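Local coordinates for protein magnesium-protoporphyrin O-methyltransferase (Synechocystis sp., PDB 4QDJ) that transfers a methyl group from S-adenosylmethionine to magnesium-protoporphyrin IX, forming its 13-monomethyl ester in chlorophyll biosynthesis, at residues A[130-135]-A[159-164]. Numbering follows the deposited sequence.
Sequences TVICLD and RLILSF. With SAM (S-adenosylmethionine), chain B.
Thr-130 OG1 is gripped by two nitrogens of Arg-159: NE at 2.9 Å and NH2 at 3.1 Å both donate to it side-on, and the oxygen lies in the guanidinium plane. A bend at chi3 (55°) swings NE round to Thr-130 OG1, while NH1 forms salt bridges with Asp-58 and Glu-226. A methionine in place of Arg-159 would probably leave Thr-130 OG1 without this double donor and Asp-58 and Glu-226 without their salt bridges to NH1. Between the backbones, Ile-161 N bonds to Val-131 O and Cys-133 N to Ile-161 O, each nearly straight at the carbonyl, and strand axes only 11° apart confirm the parallel pairing. These are neighbouring strands of the Rossmann-like sheet of class I methyltransferases, joined through helix 142-155 in a beta-alpha-beta crossover. On the face packed against that helix, Val-131 CG1 meets Leu-160 CD1 at 3.8 Å and Cys-133 CB touches Leu-162 CD2 at the same distance; on the other, Ile-132 and Ile-161 lie side by side, and both touch Leu-55 of helix 35-58. Past Cys-133, strand 130-133 gives way to loop, where Ser-163 OG donates to Asp-135 OD1 (2.8 Å) from above the carboxylate plane. Ser-222 and Tyr-220 also bond to this carboxylate. A water bridges Cys-133 O and Ser-163 O, and the neighbouring Leu-134 O accepts a hydrogen bond from the amino nitrogen N of S-adenosylmethionine at 2.7 Å.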
loop_
_atom_site.group_PDB
_atom_site.type_symbol
_atom_site.label_atom_id
_atom_site.label_comp_id
_atom_site.label_asym_id
_atom_site.label_seq_id
_atom_site.Cartn_x
_atom_site.Cartn_y
_atom_site.Cartn_z
ATOM N N THR A 130 -2.797 12.636 -3.515
ATOM C CA THR A 130 -1.751 11.656 -3.268
ATOM C C THR A 130 -2.300 10.236 -3.344
ATOM O O THR A 130 -3.326 9.922 -2.741
ATOM C CB THR A 130 -1.104 11.891 -1.885
ATOM O OG1 THR A 130 -0.395 13.136 -1.899
ATOM C CG2 THR A 130 -0.138 10.771 -1.533
ATOM N N VAL A 131 -1.618 9.391 -4.108
ATOM C CA VAL A 131 -1.960 7.979 -4.191
ATOM C C VAL A 131 -0.799 7.174 -3.623
ATOM O O VAL A 131 0.361 7.437 -3.944
ATOM C CB VAL A 131 -2.247 7.553 -5.646
ATOM C CG1 VAL A 131 -2.551 6.065 -5.723
ATOM C CG2 VAL A 131 -3.404 8.365 -6.210
ATOM N N ILE A 132 -1.110 6.214 -2.759
ATOM C CA ILE A 132 -0.079 5.426 -2.094
ATOM C C ILE A 132 -0.327 3.934 -2.281
ATOM O O ILE A 132 -1.452 3.459 -2.132
ATOM C CB ILE A 132 -0.014 5.742 -0.583
ATOM C CG1 ILE A 132 0.094 7.252 -0.352
ATOM C CG2 ILE A 132 1.157 5.012 0.069
ATOM C CD1 ILE A 132 0.071 7.644 1.110
ATOM N N CYS A 133 0.729 3.198 -2.607
ATOM C CA CYS A 133 0.634 1.756 -2.784
ATOM C C CYS A 133 1.859 1.093 -2.165
ATOM O O CYS A 133 2.926 1.050 -2.779
ATOM C CB CYS A 133 0.529 1.420 -4.271
ATOM S SG CYS A 133 0.210 -0.312 -4.638
ATOM N N LEU A 134 1.702 0.590 -0.941
ATOM C CA LEU A 134 2.819 0.026 -0.188
ATOM C C LEU A 134 2.772 -1.493 -0.117
ATOM O O LEU A 134 1.752 -2.069 0.260
ATOM C CB LEU A 134 2.842 0.574 1.241
ATOM C CG LEU A 134 2.966 2.082 1.446
ATOM C CD1 LEU A 134 3.108 2.393 2.930
ATOM C CD2 LEU A 134 4.139 2.645 0.655
ATOM N N ASP A 135 3.889 -2.125 -0.467
ATOM C CA ASP A 135 4.060 -3.572 -0.339
ATOM C C ASP A 135 2.949 -4.370 -1.023
ATOM O O ASP A 135 2.493 -5.392 -0.507
ATOM C CB ASP A 135 4.184 -3.982 1.134
ATOM C CG ASP A 135 5.426 -3.409 1.806
ATOM O OD1 ASP A 135 6.266 -2.793 1.113
ATOM O OD2 ASP A 135 5.569 -3.587 3.035
ATOM N N ARG A 159 0.889 13.391 -6.586
ATOM C CA ARG A 159 1.896 12.539 -5.966
ATOM C C ARG A 159 1.529 11.057 -5.920
ATOM O O ARG A 159 0.392 10.693 -5.622
ATOM C CB ARG A 159 2.213 13.054 -4.558
ATOM C CG ARG A 159 3.155 12.168 -3.764
ATOM C CD ARG A 159 3.607 12.844 -2.483
ATOM N NE ARG A 159 2.482 13.276 -1.659
ATOM C CZ ARG A 159 2.609 13.887 -0.485
ATOM N NH1 ARG A 159 3.816 14.139 0.006
ATOM N NH2 ARG A 159 1.530 14.251 0.196
ATOM N N LEU A 160 2.512 10.215 -6.223
ATOM C CA LEU A 160 2.371 8.770 -6.120
ATOM C C LEU A 160 3.514 8.220 -5.271
ATOM O O LEU A 160 4.683 8.463 -5.561
ATOM C CB LEU A 160 2.391 8.136 -7.513
ATOM C CG LEU A 160 2.307 6.609 -7.615
ATOM C CD1 LEU A 160 1.069 6.078 -6.903
ATOM C CD2 LEU A 160 2.317 6.179 -9.076
ATOM N N ILE A 161 3.173 7.496 -4.209
ATOM C CA ILE A 161 4.180 6.878 -3.356
ATOM C C ILE A 161 4.075 5.362 -3.469
ATOM O O ILE A 161 2.991 4.803 -3.320
ATOM C CB ILE A 161 4.013 7.310 -1.888
ATOM C CG1 ILE A 161 4.293 8.808 -1.748
ATOM C CG2 ILE A 161 4.936 6.509 -0.980
ATOM C CD1 ILE A 161 3.876 9.384 -0.415
ATOM N N LEU A 162 5.200 4.710 -3.749
ATOM C CA LEU A 162 5.233 3.262 -3.933
ATOM C C LEU A 162 6.323 2.635 -3.081
ATOM O O LEU A 162 7.342 3.263 -2.805
ATOM C CB LEU A 162 5.530 2.911 -5.393
ATOM C CG LEU A 162 4.674 3.485 -6.517
ATOM C CD1 LEU A 162 5.273 3.102 -7.862
ATOM C CD2 LEU A 162 3.240 2.996 -6.403
ATOM N N SER A 163 6.117 1.385 -2.680
ATOM C CA SER A 163 7.209 0.597 -2.125
ATOM C C SER A 163 7.270 -0.765 -2.806
ATOM O O SER A 163 6.253 -1.299 -3.250
ATOM C CB SER A 163 7.102 0.460 -0.603
ATOM O OG SER A 163 6.032 -0.385 -0.231
ATOM N N PHE A 164 8.476 -1.313 -2.899
ATOM C CA PHE A 164 8.690 -2.583 -3.573
ATOM C C PHE A 164 9.966 -3.225 -3.052
ATOM O O PHE A 164 10.806 -2.553 -2.455
ATOM C CB PHE A 164 8.777 -2.380 -5.091
ATOM C CG PHE A 164 9.912 -1.489 -5.525
ATOM C CD1 PHE A 164 9.779 -0.109 -5.501
ATOM C CD2 PHE A 164 11.109 -2.031 -5.967
ATOM C CE1 PHE A 164 10.820 0.713 -5.898
ATOM C CE2 PHE A 164 12.154 -1.216 -6.367
ATOM C CZ PHE A 164 12.008 0.159 -6.332
HETATM N N SAM B . -0.477 -1.796 1.837
HETATM C CA SAM B . -0.792 -2.508 3.074
HETATM C C SAM B . 0.270 -2.249 4.133
HETATM O O SAM B . 1.423 -1.956 3.811
HETATM O OXT SAM B . -0.004 -2.323 5.331
HETATM C CB SAM B . -0.984 -4.008 2.847
HETATM C CG SAM B . 0.191 -4.777 2.246
HETATM S SD SAM B . -0.151 -6.557 2.122
HETATM C CE SAM B . 1.518 -7.243 1.977
HETATM C "C5'" SAM B . -0.674 -6.674 0.398
HETATM C "C4'" SAM B . -2.140 -6.305 0.230
HETATM O "O4'" SAM B . -2.362 -5.945 -1.117
HETATM C "C3'" SAM B . -3.087 -7.455 0.548
HETATM O "O3'" SAM B . -4.041 -7.017 1.486
HETATM C "C2'" SAM B . -3.773 -7.756 -0.770
HETATM O "O2'" SAM B . -5.124 -8.123 -0.597
HETATM C "C1'" SAM B . -3.622 -6.436 -1.507
HETATM N N9 SAM B . -3.689 -6.566 -2.968
HETATM C C8 SAM B . -3.036 -7.474 -3.757
HETATM N N7 SAM B . -3.381 -7.239 -5.044
HETATM C C5 SAM B . -4.240 -6.195 -5.079
HETATM C C6 SAM B . -4.892 -5.552 -6.120
HETATM N N6 SAM B . -4.714 -5.956 -7.375
HETATM N N1 SAM B . -5.729 -4.494 -5.839
HETATM C C2 SAM B . -5.912 -4.075 -4.537
HETATM N N3 SAM B . -5.264 -4.722 -3.506
HETATM C C4 SAM B . -4.440 -5.762 -3.779
HETATM O O HOH W 1 3.614 -1.620 -3.755
#